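Local structure of arabinan endo-1,5-alpha-l-arabinosidase A (Cellvibrio cellulosa, 1GYH) at residues R44-E49 / L78-S83; Q139-F144 / K228-P233; H170-L175 / Y203-S208; G210-K215 / H277-A282. The protein catalyses hydrolysis of the alpha-1,5-arabinofuranosyl bonds of linear arabinan, releasing almost exclusively arabinotriose, as a family 43 glycoside hydrolase with a five-bladed beta-propeller fold. All coordinates share one frame; numbering follows the deposited sequence.

Contact 1 (R44-E49 / L78-S83)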
loop_
_atom_site.group_PDB
_atom_site.type_symbol
_atom_site.label_atom_id
_atom_site.label_comp_id
_atom_site.label_asym_id
_atom_site.label_seq_id
_atom_site.Cartn_x
_atom_site.Cartn_y
_atom_site.Cartn_z
ATOM N N ARG A 44 -12.522 -9.982 -9.507
ATOM C CA ARG A 44 -11.160 -9.567 -9.775
ATOM C C ARG A 44 -11.205 -8.440 -10.778
ATOM O O ARG A 44 -12.005 -8.473 -11.709
ATOM C CB ARG A 44 -10.292 -10.760 -10.231
ATOM C CG ARG A 44 -10.866 -11.557 -11.403
ATOM C CD ARG A 44 -10.075 -12.811 -11.813
ATOM N NE ARG A 44 -8.814 -12.472 -12.490
ATOM C CZ ARG A 44 -7.822 -13.335 -12.751
ATOM N NH1 ARG A 44 -7.925 -14.613 -12.441
ATOM N NH2 ARG A 44 -6.725 -12.910 -13.353
ATOM N N ALA A 45 -10.392 -7.408 -10.580
ATOM C CA ALA A 45 -10.510 -6.227 -11.415
ATOM C C ALA A 45 -10.279 -6.530 -12.886
ATOM O O ALA A 45 -11.089 -6.130 -13.733
ATOM C CB ALA A 45 -9.566 -5.138 -10.931
ATOM N N PHE A 46 -9.171 -7.204 -13.190
ATOM C CA PHE A 46 -8.908 -7.754 -14.552
ATOM C C PHE A 46 -9.292 -9.224 -14.613
ATOM O O PHE A 46 -8.792 -10.041 -13.826
ATOM C CB PHE A 46 -7.424 -7.627 -14.919
ATOM C CG PHE A 46 -6.944 -6.195 -15.062
ATOM C CD1 PHE A 46 -6.621 -5.433 -13.925
ATOM C CD2 PHE A 46 -6.849 -5.602 -16.315
ATOM C CE1 PHE A 46 -6.137 -4.130 -14.053
ATOM C CE2 PHE A 46 -6.403 -4.284 -16.462
ATOM C CZ PHE A 46 -6.065 -3.541 -15.311
ATOM N N ALA A 47 -10.190 -9.553 -15.514
ATOM C CA ALA A 47 -10.585 -10.937 -15.778
ATOM C C ALA A 47 -9.367 -11.778 -16.202
ATOM O O ALA A 47 -9.255 -12.960 -15.844
ATOM C CB ALA A 47 -11.622 -10.979 -16.827
ATOM N N THR A 48 -8.455 -11.159 -16.940
ATOM C CA THR A 48 -7.185 -11.806 -17.256
ATOM C C THR A 48 -6.026 -10.935 -16.728
ATOM O O THR A 48 -5.640 -11.066 -15.570
ATOM C CB THR A 48 -7.079 -12.124 -18.782
ATOM O OG1 THR A 48 -7.280 -10.946 -19.574
ATOM C CG2 THR A 48 -8.174 -13.047 -19.235
ATOM N N GLU A 49 -5.546 -10.006 -17.554
ATOM C CA GLU A 49 -4.440 -9.134 -17.183
ATOM C C GLU A 49 -4.384 -7.883 -18.029
ATOM O O GLU A 49 -4.972 -7.831 -19.134
ATOM C CB GLU A 49 -3.099 -9.885 -17.302
ATOM C CG GLU A 49 -2.739 -10.375 -18.665
ATOM C CD GLU A 49 -1.571 -11.362 -18.652
ATOM O OE1 GLU A 49 -1.602 -12.365 -17.870
ATOM O OE2 GLU A 49 -0.624 -11.147 -19.449
ATOM N N LEU A 78 -8.423 2.582 -9.007
ATOM C CA LEU A 78 -7.709 1.453 -8.458
ATOM C C LEU A 78 -6.332 1.406 -9.132
ATOM O O LEU A 78 -6.221 1.041 -10.297
ATOM C CB LEU A 78 -8.497 0.175 -8.725
ATOM C CG LEU A 78 -7.792 -1.147 -8.368
ATOM C CD1 LEU A 78 -7.476 -1.131 -6.847
ATOM C CD2 LEU A 78 -8.593 -2.403 -8.724
ATOM N N TYR A 79 -5.313 1.792 -8.384
ATOM C CA TYR A 79 -3.913 1.712 -8.791
ATOM C C TYR A 79 -3.377 0.318 -8.474
ATOM O O TYR A 79 -3.816 -0.299 -7.527
ATOM C CB TYR A 79 -3.083 2.797 -8.097
ATOM C CG TYR A 79 -3.596 4.172 -8.444
ATOM C CD1 TYR A 79 -4.701 4.730 -7.754
ATOM C CD2 TYR A 79 -3.037 4.900 -9.489
ATOM C CE1 TYR A 79 -5.189 5.987 -8.108
ATOM C CE2 TYR A 79 -3.534 6.142 -9.853
ATOM C CZ TYR A 79 -4.584 6.690 -9.147
ATOM O OH TYR A 79 -5.059 7.903 -9.531
ATOM N N TYR A 80 -2.441 -0.180 -9.298
ATOM C CA TYR A 80 -1.983 -1.566 -9.201
ATOM C C TYR A 80 -0.570 -1.628 -9.805
ATOM O O TYR A 80 -0.196 -0.751 -10.596
ATOM C CB TYR A 80 -2.957 -2.541 -9.936
ATOM C CG TYR A 80 -3.109 -2.254 -11.433
ATOM C CD1 TYR A 80 -2.182 -2.759 -12.345
ATOM C CD2 TYR A 80 -4.123 -1.401 -11.922
ATOM C CE1 TYR A 80 -2.264 -2.482 -13.695
ATOM C CE2 TYR A 80 -4.224 -1.091 -13.278
ATOM C CZ TYR A 80 -3.278 -1.645 -14.178
ATOM O OH TYR A 80 -3.317 -1.393 -15.532
ATOM N N SER A 81 0.193 -2.658 -9.413
ATOM C CA SER A 81 1.609 -2.809 -9.797
ATOM C C SER A 81 1.797 -4.084 -10.646
ATOM O O SER A 81 1.283 -5.147 -10.311
ATOM C CB SER A 81 2.518 -2.880 -8.552
ATOM O OG SER A 81 2.146 -1.914 -7.562
ATOM N N VAL A 82 2.501 -3.931 -11.756
ATOM C CA VAL A 82 3.024 -5.049 -12.589
ATOM C C VAL A 82 4.541 -5.110 -12.355
ATOM O O VAL A 82 5.254 -4.125 -12.505
ATOM C CB VAL A 82 2.718 -4.778 -14.060
ATOM C CG1 VAL A 82 3.516 -5.723 -14.970
ATOM C CG2 VAL A 82 1.225 -4.900 -14.349
ATOM N N SER A 83 5.055 -6.270 -11.976
ATOM C CA SER A 83 6.465 -6.373 -11.646
ATOM C C SER A 83 7.028 -7.776 -11.858
ATOM O O SER A 83 6.387 -8.631 -12.479
ATOM C CB SER A 83 6.664 -5.941 -10.189
ATOM O OG SER A 83 8.027 -5.662 -9.891
#

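Contact 2 (Q139-F144 / K228-P233)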
loop_
_atom_site.group_PDB
_atom_site.type_symbol
_atom_site.label_atom_id
_atom_site.label_comp_id
_atom_site.label_asym_id
_atom_site.label_seq_id
_atom_site.Cartn_x
_atom_site.Cartn_y
_atom_site.Cartn_z
ATOM N N GLN A 139 -4.368 19.760 -4.701
ATOM C CA GLN A 139 -3.428 18.918 -5.472
ATOM C C GLN A 139 -3.507 17.473 -4.982
ATOM O O GLN A 139 -3.805 17.226 -3.804
ATOM C CB GLN A 139 -1.992 19.458 -5.371
ATOM C CG GLN A 139 -1.842 20.896 -5.867
ATOM C CD GLN A 139 -0.414 21.488 -5.701
ATOM O OE1 GLN A 139 0.151 22.004 -6.671
ATOM N NE2 GLN A 139 0.128 21.465 -4.475
ATOM N N VAL A 140 -3.254 16.519 -5.893
ATOM C CA VAL A 140 -3.251 15.096 -5.561
ATOM C C VAL A 140 -1.891 14.509 -5.932
ATOM O O VAL A 140 -1.332 14.841 -6.981
ATOM C CB VAL A 140 -4.399 14.355 -6.261
ATOM C CG1 VAL A 140 -4.424 12.916 -5.821
ATOM C CG2 VAL A 140 -5.734 14.994 -5.911
ATOM N N TRP A 141 -1.363 13.694 -5.034
ATOM C CA TRP A 141 -0.005 13.140 -5.121
ATOM C C TRP A 141 -0.012 11.605 -5.061
ATOM O O TRP A 141 -0.870 10.996 -4.426
ATOM C CB TRP A 141 0.863 13.693 -3.974
ATOM C CG TRP A 141 0.954 15.228 -3.858
ATOM C CD1 TRP A 141 0.024 16.082 -3.287
ATOM C CD2 TRP A 141 2.030 16.065 -4.300
ATOM N NE1 TRP A 141 0.456 17.379 -3.377
ATOM C CE2 TRP A 141 1.694 17.396 -3.974
ATOM C CE3 TRP A 141 3.263 15.819 -4.935
ATOM C CZ2 TRP A 141 2.529 18.473 -4.277
ATOM C CZ3 TRP A 141 4.081 16.869 -5.230
ATOM C CH2 TRP A 141 3.720 18.198 -4.903
ATOM N N MET A 142 0.976 10.980 -5.713
ATOM C CA MET A 142 1.262 9.558 -5.499
ATOM C C MET A 142 2.584 9.381 -4.794
ATOM O O MET A 142 3.609 9.966 -5.208
ATOM C CB MET A 142 1.282 8.807 -6.862
ATOM C CG MET A 142 1.641 7.318 -6.712
ATOM S SD MET A 142 1.737 6.376 -8.276
ATOM C CE MET A 142 0.002 6.363 -8.761
ATOM N N SER A 143 2.580 8.604 -3.714
ATOM C CA SER A 143 3.792 8.058 -3.149
ATOM C C SER A 143 3.929 6.603 -3.611
ATOM O O SER A 143 2.951 5.925 -3.852
ATOM C CB SER A 143 3.815 8.145 -1.607
ATOM O OG SER A 143 2.817 7.330 -0.989
ATOM N N PHE A 144 5.148 6.122 -3.706
ATOM C CA PHE A 144 5.381 4.727 -4.084
ATOM C C PHE A 144 6.819 4.336 -3.772
ATOM O O PHE A 144 7.656 5.187 -3.432
ATOM C CB PHE A 144 5.110 4.516 -5.599
ATOM C CG PHE A 144 6.227 5.061 -6.494
ATOM C CD1 PHE A 144 6.247 6.405 -6.861
ATOM C CD2 PHE A 144 7.255 4.226 -6.950
ATOM C CE1 PHE A 144 7.252 6.913 -7.650
ATOM C CE2 PHE A 144 8.286 4.737 -7.751
ATOM C CZ PHE A 144 8.291 6.058 -8.107
ATOM N N LYS A 228 4.796 18.558 8.531
ATOM C CA LYS A 228 3.763 19.592 8.363
ATOM C C LYS A 228 3.231 19.676 6.921
ATOM O O LYS A 228 2.012 19.845 6.723
ATOM C CB LYS A 228 4.222 20.992 8.877
ATOM C CG LYS A 228 4.267 21.148 10.436
ATOM C CD LYS A 228 2.848 21.236 11.131
ATOM C CE LYS A 228 2.950 21.447 12.681
ATOM N NZ LYS A 228 2.510 22.810 13.195
ATOM N N GLN A 229 4.092 19.516 5.914
ATOM C CA GLN A 229 3.641 19.539 4.512
ATOM C C GLN A 229 3.732 18.152 3.878
ATOM O O GLN A 229 4.542 17.318 4.290
ATOM C CB GLN A 229 4.474 20.497 3.679
ATOM C CG GLN A 229 4.559 21.912 4.256
ATOM C CD GLN A 229 3.226 22.612 4.433
ATOM O OE1 GLN A 229 3.111 23.555 5.256
ATOM N NE2 GLN A 229 2.238 22.205 3.665
ATOM N N VAL A 230 2.888 17.890 2.893
ATOM C CA VAL A 230 2.850 16.543 2.311
ATOM C C VAL A 230 4.197 16.147 1.627
ATOM O O VAL A 230 4.527 14.961 1.594
ATOM C CB VAL A 230 1.686 16.384 1.327
ATOM C CG1 VAL A 230 1.951 17.125 0.030
ATOM C CG2 VAL A 230 1.393 14.924 1.105
ATOM N N THR A 231 4.929 17.155 1.152
ATOM C CA THR A 231 6.197 17.010 0.454
ATOM C C THR A 231 7.431 16.849 1.367
ATOM O O THR A 231 8.564 16.862 0.863
ATOM C CB THR A 231 6.432 18.192 -0.499
ATOM O OG1 THR A 231 6.261 19.454 0.186
ATOM C CG2 THR A 231 5.424 18.255 -1.594
ATOM N N GLY A 232 7.232 16.753 2.685
ATOM C CA GLY A 232 8.280 16.509 3.647
ATOM C C GLY A 232 8.908 17.761 4.268
ATOM O O GLY A 232 8.482 18.893 4.010
ATOM N N PRO A 233 9.920 17.582 5.101
ATOM C CA PRO A 233 10.471 16.261 5.475
ATOM C C PRO A 233 9.705 15.561 6.584
ATOM O O PRO A 233 9.229 16.212 7.531
ATOM C CB PRO A 233 11.848 16.623 6.014
ATOM C CG PRO A 233 11.617 18.046 6.695
ATOM C CD PRO A 233 10.627 18.709 5.765
#

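Contact 3 (H170-L175 / Y203-S208)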
loop_
_atom_site.group_PDB
_atom_site.type_symbol
_atom_site.label_atom_id
_atom_site.label_comp_id
_atom_site.label_asym_id
_atom_site.label_seq_id
_atom_site.Cartn_x
_atom_site.Cartn_y
_atom_site.Cartn_z
ATOM N N HIS A 170 9.563 14.555 -5.141
ATOM C CA HIS A 170 10.222 14.650 -3.850
ATOM C C HIS A 170 10.583 13.277 -3.283
ATOM O O HIS A 170 9.752 12.340 -3.253
ATOM C CB HIS A 170 9.310 15.398 -2.792
ATOM C CG HIS A 170 8.869 16.755 -3.243
ATOM N ND1 HIS A 170 9.647 17.886 -3.073
ATOM C CD2 HIS A 170 7.771 17.153 -3.925
ATOM C CE1 HIS A 170 9.048 18.916 -3.643
ATOM N NE2 HIS A 170 7.895 18.503 -4.142
ATOM N N SER A 171 11.800 13.147 -2.778
ATOM C CA SER A 171 12.146 11.978 -1.981
ATOM C C SER A 171 11.539 12.125 -0.573
ATOM O O SER A 171 11.592 13.218 -0.006
ATOM C CB SER A 171 13.664 11.818 -1.868
ATOM O OG SER A 171 14.252 11.639 -3.168
ATOM N N ILE A 172 10.978 11.063 -0.026
ATOM C CA ILE A 172 10.328 11.112 1.293
ATOM C C ILE A 172 10.922 10.153 2.323
ATOM O O ILE A 172 10.880 10.435 3.512
ATOM C CB ILE A 172 8.755 11.000 1.185
ATOM C CG1 ILE A 172 8.290 9.666 0.546
ATOM C CG2 ILE A 172 8.195 12.252 0.447
ATOM C CD1 ILE A 172 6.756 9.403 0.501
ATOM N N ALA A 173 11.496 9.007 1.894
ATOM C CA ALA A 173 12.176 8.122 2.824
ATOM C C ALA A 173 13.213 7.295 2.070
ATOM O O ALA A 173 12.962 6.909 0.945
ATOM C CB ALA A 173 11.219 7.199 3.529
ATOM N N LYS A 174 14.314 6.989 2.744
ATOM C CA LYS A 174 15.465 6.295 2.128
ATOM C C LYS A 174 16.259 5.563 3.188
ATOM O O LYS A 174 16.312 5.997 4.361
ATOM C CB LYS A 174 16.418 7.310 1.444
ATOM C CG LYS A 174 15.885 8.148 0.285
ATOM C CD LYS A 174 17.039 9.034 -0.236
ATOM C CE LYS A 174 16.707 10.424 -0.660
ATOM N NZ LYS A 174 17.976 11.253 -0.907
ATOM N N LEU A 175 16.898 4.450 2.795
ATOM C CA LEU A 175 17.947 3.830 3.583
ATOM C C LEU A 175 19.246 3.744 2.730
ATOM O O LEU A 175 19.214 4.004 1.527
ATOM C CB LEU A 175 17.535 2.464 4.060
ATOM C CG LEU A 175 16.340 2.412 5.024
ATOM C CD1 LEU A 175 15.811 0.981 5.211
ATOM C CD2 LEU A 175 16.785 2.987 6.362
ATOM N N TYR A 203 0.916 15.359 8.356
ATOM C CA TYR A 203 0.859 14.187 7.496
ATOM C C TYR A 203 1.727 13.100 8.128
ATOM O O TYR A 203 2.872 13.362 8.497
ATOM C CB TYR A 203 1.369 14.499 6.095
ATOM C CG TYR A 203 0.480 15.409 5.308
ATOM C CD1 TYR A 203 0.567 16.794 5.465
ATOM C CD2 TYR A 203 -0.485 14.908 4.435
ATOM C CE1 TYR A 203 -0.269 17.651 4.752
ATOM C CE2 TYR A 203 -1.326 15.752 3.738
ATOM C CZ TYR A 203 -1.207 17.122 3.890
ATOM O OH TYR A 203 -2.037 17.982 3.208
ATOM N N TYR A 204 1.187 11.898 8.254
ATOM C CA TYR A 204 1.947 10.770 8.798
ATOM C C TYR A 204 2.291 9.770 7.679
ATOM O O TYR A 204 1.396 9.251 7.022
ATOM C CB TYR A 204 1.206 10.044 9.918
ATOM C CG TYR A 204 1.032 10.931 11.154
ATOM C CD1 TYR A 204 0.045 11.915 11.190
ATOM C CD2 TYR A 204 1.875 10.805 12.251
ATOM C CE1 TYR A 204 -0.107 12.735 12.325
ATOM C CE2 TYR A 204 1.735 11.656 13.387
ATOM C CZ TYR A 204 0.750 12.596 13.414
ATOM O OH TYR A 204 0.636 13.437 14.515
ATOM N N LEU A 205 3.587 9.502 7.529
ATOM C CA LEU A 205 4.105 8.529 6.537
ATOM C C LEU A 205 4.392 7.245 7.253
ATOM O O LEU A 205 5.270 7.195 8.142
ATOM C CB LEU A 205 5.377 9.061 5.860
ATOM C CG LEU A 205 6.151 8.043 4.973
ATOM C CD1 LEU A 205 5.289 7.526 3.886
ATOM C CD2 LEU A 205 7.389 8.706 4.425
ATOM N N PHE A 206 3.635 6.212 6.898
ATOM C CA PHE A 206 3.889 4.871 7.347
ATOM C C PHE A 206 4.741 4.132 6.267
ATOM O O PHE A 206 4.543 4.334 5.089
ATOM C CB PHE A 206 2.565 4.092 7.513
ATOM C CG PHE A 206 1.603 4.700 8.518
ATOM C CD1 PHE A 206 1.648 4.346 9.844
ATOM C CD2 PHE A 206 0.647 5.617 8.114
ATOM C CE1 PHE A 206 0.782 4.933 10.771
ATOM C CE2 PHE A 206 -0.227 6.198 9.053
ATOM C CZ PHE A 206 -0.169 5.832 10.353
ATOM N N ALA A 207 5.635 3.265 6.709
ATOM C CA ALA A 207 6.476 2.469 5.820
ATOM C C ALA A 207 6.792 1.134 6.456
ATOM O O ALA A 207 6.793 0.981 7.685
ATOM C CB ALA A 207 7.786 3.226 5.502
ATOM N N SER A 208 7.042 0.145 5.585
ATOM C CA SER A 208 7.391 -1.197 6.008
ATOM C C SER A 208 8.912 -1.363 5.927
ATOM O O SER A 208 9.512 -1.043 4.916
ATOM C CB SER A 208 6.639 -2.217 5.140
ATOM O OG SER A 208 5.226 -2.202 5.363
#

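Contact 4 (G210-K215 / H277-A282)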
loop_
_atom_site.group_PDB
_atom_site.type_symbol
_atom_site.label_atom_id
_atom_site.label_comp_id
_atom_site.label_asym_id
_atom_site.label_seq_id
_atom_site.Cartn_x
_atom_site.Cartn_y
_atom_site.Cartn_z
ATOM N N GLY A 210 12.287 -4.086 6.609
ATOM C CA GLY A 210 12.706 -5.469 6.762
ATOM C C GLY A 210 12.180 -6.373 5.650
ATOM O O GLY A 210 11.750 -5.871 4.590
ATOM N N LEU A 211 12.166 -7.690 5.908
ATOM C CA LEU A 211 11.821 -8.680 4.883
ATOM C C LEU A 211 10.495 -9.402 5.123
ATOM O O LEU A 211 10.307 -10.080 6.136
ATOM C CB LEU A 211 12.931 -9.727 4.756
ATOM C CG LEU A 211 14.328 -9.220 4.401
ATOM C CD1 LEU A 211 15.314 -10.398 4.254
ATOM C CD2 LEU A 211 14.311 -8.396 3.142
ATOM N N CYS A 212 9.599 -9.258 4.152
ATOM C CA CYS A 212 8.359 -10.023 4.073
ATOM C C CYS A 212 8.558 -11.421 3.457
ATOM O O CYS A 212 9.661 -11.788 2.961
ATOM C CB CYS A 212 7.352 -9.283 3.203
ATOM S SG CYS A 212 7.550 -9.531 1.395
ATOM N N CYS A 213 7.509 -12.223 3.563
ATOM C CA CYS A 213 7.344 -13.400 2.704
ATOM C C CYS A 213 8.377 -14.510 2.983
ATOM O O CYS A 213 8.688 -15.278 2.072
ATOM C CB CYS A 213 7.446 -12.967 1.221
ATOM S SG CYS A 213 6.770 -11.349 0.651
ATOM N N ARG A 214 8.934 -14.614 4.194
ATOM C CA ARG A 214 9.890 -15.691 4.498
ATOM C C ARG A 214 9.721 -16.495 5.797
ATOM O O ARG A 214 10.715 -16.881 6.473
ATOM C CB ARG A 214 11.351 -15.289 4.303
ATOM C CG ARG A 214 11.843 -14.136 5.007
ATOM C CD ARG A 214 12.448 -13.168 4.019
ATOM N NE ARG A 214 13.754 -13.568 3.463
ATOM C CZ ARG A 214 14.189 -13.277 2.221
ATOM N NH1 ARG A 214 13.416 -12.625 1.348
ATOM N NH2 ARG A 214 15.415 -13.650 1.847
ATOM N N LYS A 215 8.468 -16.846 6.054
ATOM C CA LYS A 215 8.144 -17.808 7.085
ATOM C C LYS A 215 8.732 -17.382 8.439
ATOM O O LYS A 215 8.586 -16.209 8.844
ATOM C CB LYS A 215 8.625 -19.209 6.666
ATOM C CG LYS A 215 8.368 -19.534 5.189
ATOM C CD LYS A 215 6.920 -19.444 4.781
ATOM C CE LYS A 215 6.263 -20.780 4.665
ATOM N NZ LYS A 215 5.260 -20.722 3.527
ATOM N N HIS A 277 -1.469 -6.830 6.702
ATOM C CA HIS A 277 -1.412 -8.289 6.747
ATOM C C HIS A 277 -0.371 -8.751 7.742
ATOM O O HIS A 277 0.600 -8.040 8.014
ATOM C CB HIS A 277 -1.201 -8.928 5.360
ATOM C CG HIS A 277 0.175 -8.754 4.790
ATOM N ND1 HIS A 277 0.431 -7.922 3.718
ATOM C CD2 HIS A 277 1.361 -9.325 5.115
ATOM C CE1 HIS A 277 1.713 -7.989 3.404
ATOM N NE2 HIS A 277 2.309 -8.815 4.248
ATOM N N ALA A 278 -0.592 -9.940 8.276
ATOM C CA ALA A 278 0.276 -10.528 9.263
ATOM C C ALA A 278 0.359 -12.038 9.073
ATOM O O ALA A 278 -0.662 -12.697 8.895
ATOM C CB ALA A 278 -0.219 -10.165 10.699
ATOM N N TYR A 279 1.583 -12.589 9.177
ATOM C CA TYR A 279 1.798 -14.019 8.885
ATOM C C TYR A 279 1.580 -14.917 10.116
ATOM O O TYR A 279 2.326 -14.831 11.101
ATOM C CB TYR A 279 3.232 -14.217 8.295
ATOM C CG TYR A 279 3.556 -13.354 7.064
ATOM C CD1 TYR A 279 3.055 -13.671 5.774
ATOM C CD2 TYR A 279 4.363 -12.232 7.160
ATOM C CE1 TYR A 279 3.348 -12.858 4.652
ATOM C CE2 TYR A 279 4.653 -11.427 6.030
ATOM C CZ TYR A 279 4.165 -11.749 4.764
ATOM O OH TYR A 279 4.465 -10.936 3.621
ATOM N N GLU A 280 0.609 -15.813 10.049
ATOM C CA GLU A 280 0.180 -16.581 11.204
ATOM C C GLU A 280 1.015 -17.819 11.365
ATOM O O GLU A 280 0.847 -18.782 10.593
ATOM C CB GLU A 280 -1.296 -17.012 11.062
ATOM C CG GLU A 280 -1.898 -17.546 12.354
ATOM C CD GLU A 280 -3.401 -17.804 12.284
ATOM O OE1 GLU A 280 -4.027 -17.669 11.214
ATOM O OE2 GLU A 280 -3.960 -18.171 13.340
ATOM N N ALA A 281 1.842 -17.847 12.413
ATOM C CA ALA A 281 2.749 -18.954 12.626
ATOM C C ALA A 281 2.047 -20.289 12.796
ATOM O O ALA A 281 2.566 -21.305 12.358
ATOM C CB ALA A 281 3.667 -18.688 13.804
ATOM N N ALA A 282 0.870 -20.318 13.424
ATOM C CA ALA A 282 0.146 -21.557 13.652
ATOM C C ALA A 282 -0.567 -22.110 12.395
ATOM O O ALA A 282 -1.136 -23.194 12.448
ATOM C CB ALA A 282 -0.884 -21.376 14.793
#

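Contact 1 (R44-E49 / L78-S83)
Ala45 and Phe46 carry this contact from the loop that follows strand 38-44, and the residue before them shows how such a loop is kept in shape. Arg44 turns its guanidinium back along its own segment, where Arg44 NE donates to Phe46 O over 2.8 Å, in the carbonyl plane and tilted 15° out of the guanidinium plane; a weak bond from NH2 to Thr48 O adds to the hold. Ala45 then points its methyl at strand 75-82, and its CB rests 3.6 Å from Leu78 CD2, a purely apolar touch. Phe46 carries the larger share of the contact. The two segments belong to neighbouring blades of the five-bladed propeller, so the loop at the end of one sheet's strand packs on a middle strand of the next. With CG anti to its carbonyl carbon (chi1 -66°), the Phe46 ring directs its CE1-CZ edge at the face of Tyr80 in a T-shaped stack, the centroids 5.0 Å apart and the planes at 73°. The approach is displaced toward the rim of the tyrosine ring: Phe46 CZ lies 3.6 Å from Tyr80 CZ, and Phe46 CE1 3.7 Å from Tyr80 CE2. The hydroxyl of Tyr80 is hydrogen-bonded to Asp111 OD1, which helps fix the ring that receives the edge. Leu64 and Thr95, from two strands of the second blade, also touch Phe46.

Contact 2 (Q139-F144 / K228-P233)
Trp141 offers one face of its indole to two methyl groups, one from Val230 and one from Thr231, and the whole contact is organised around that flat surface. Val230 CG1 stands above the five-membered ring, 4.0 Å from its centroid and 20° off the normal. Thr231 CG2 takes the matching place over the six-membered ring, at 4.1 Å and 25°. Both are CH-pi contacts made on the same face, and each methyl is displaced toward the rim: CG1 of Val230 comes within 3.7 Å of Trp141 NE1, while CG2 of Thr231 comes equally near Trp141 CH2.

The neighbouring positions of the two methyls follow from a type I beta turn running from Gln229 to Gly232, closed by the bond from Gly232 N to Gln229 O. Val230 and Thr231 are its two central residues, and the threonine torsion (chi1 51°) sets CG2 anti to the carbonyl carbon, the branch that meets the indole. The turn belongs to the loop after strand 221-227, whereas Trp141 sits on strand 140-144 of the preceding propeller blade; the contact thus joins two adjacent blades well away from the substrate-binding and catalytic residues.

No hydrogen bond crosses between the segments. The indole N-H is instead bound by Asp135 OD2, which also accepts from Gln139 NE2, a shared anchor that helps set the rotation of the ring. The chemistry implies cohesion by dispersion and weak CH-pi attraction, with the polar demand of the indole met within its own blade.

Contact 3 (H170-L175 / Y203-S208)
The torsions of both side chains bring Ile172 and Leu205 together between strands 169-173 and 202-209. In Leu205, CG stands anti to the backbone N (chi1 170°), extending the branched end toward strand 169-173; in Ile172, CG1 lies between the backbone N and the carbonyl carbon (chi1 61°), and an extended second torsion carries CD1 on to the leucine. There CD1 of Ile172 meets both methyls of Leu205, CD2 at 4.0 Å and CD1 at 4.1 Å, the two side chains meeting at a slant. Leu205 CD2 does most of the touching. Leu205 CD2 also lies 4.0 Å from Ile172 O and 4.2 Å from Ala173 CB, so one methyl group packs against two successive residues.

That consecutive residues can both point CB at the same partner reflects a break in the usual alternation of a strand: Ile172 has a psi of -29°, far from extended values. All three residues are buried, and the distances are those of relaxed apolar packing. No backbone bond links the segments, whose nearest CA atoms, those of Ile172 and Leu205, are 8.5 Å apart, as expected for sheets packed through their side chains.

Strand 169-173 is the outermost strand of one propeller blade and strand 202-209 an inner strand of the next. Leu151 and Leu153 of strand 151-155 also touch Ile172 on its own sheet, while Pro194 of strand 191-199 and Tyr234 from a loop pack on Leu205.

Contact 4 (G210-K215 / H277-A282)
Tyr279 drives the end of its ring against the loop 210-215, and its phenol oxygen is where the packing is tight. Tyr279 OH lies 3.4 Å from Cys212 CB and 3.3 Å from the backbone N of Cys213, while the ring carbon Tyr279 CZ is 3.6 Å from that same Cys213 N. The loop atoms approach the ring obliquely. A torsion that sets CG anti to the carbonyl carbon (chi1 -55°) sends the tyrosine toward the loop.

The loop wall is unusual: Cys212 and Cys213, adjacent in sequence, form a vicinal disulfide (SG to SG 2.1 Å), which closes an eight-membered ring through the CB atoms and the peptide between them and should stiffen this piece of chain. Here the loop leaving strand 202-209 of one propeller blade meets strand 271-280 of the next, close to the substrate site: the side chains of Gln287, probably substrate-binding, and Glu192, probably the proton donor as well as a substrate ligand, lie about 4 Å from those of Tyr279 and Cys212 respectively. Tyr279 OH is hydrogen-bonded to His8 NE2 and receives a weak bond from His277 NE2 (3.1 Å, 132°), while His277 itself stacks on His8.

Toward solvent the contact thins. Cys213 is exposed and its CB points away from strand 271-280, although Cys213 SG still comes within 3.8 Å of Tyr279 OH. Beyond it the exposed Arg214 and Lys215 also turn their CB atoms away from that strand.

How the contacts relate
Followed from the N terminus, the chain first closes a short loop at contact 1, where the loop after strand 38-44 meets strand 75-82. Strand 140-144 then opens contact 2, which closes only at the turn 228-233; contact 3, from 170-175 to 203-208, closes its loop inside that span. Contact 4 opens at 210-215, still within it, and closes at 277-282, so contacts 2 and 4 cross. Each contact ties one propeller blade to its successor, contacts 2 and 3 joining the same pair. Those two touch directly, Thr231 CG2 lying 3.5 Å from His170 CD2, and Tyr79 CD2 meets Met142 CE at 3.5 Å between contacts 1 and 2.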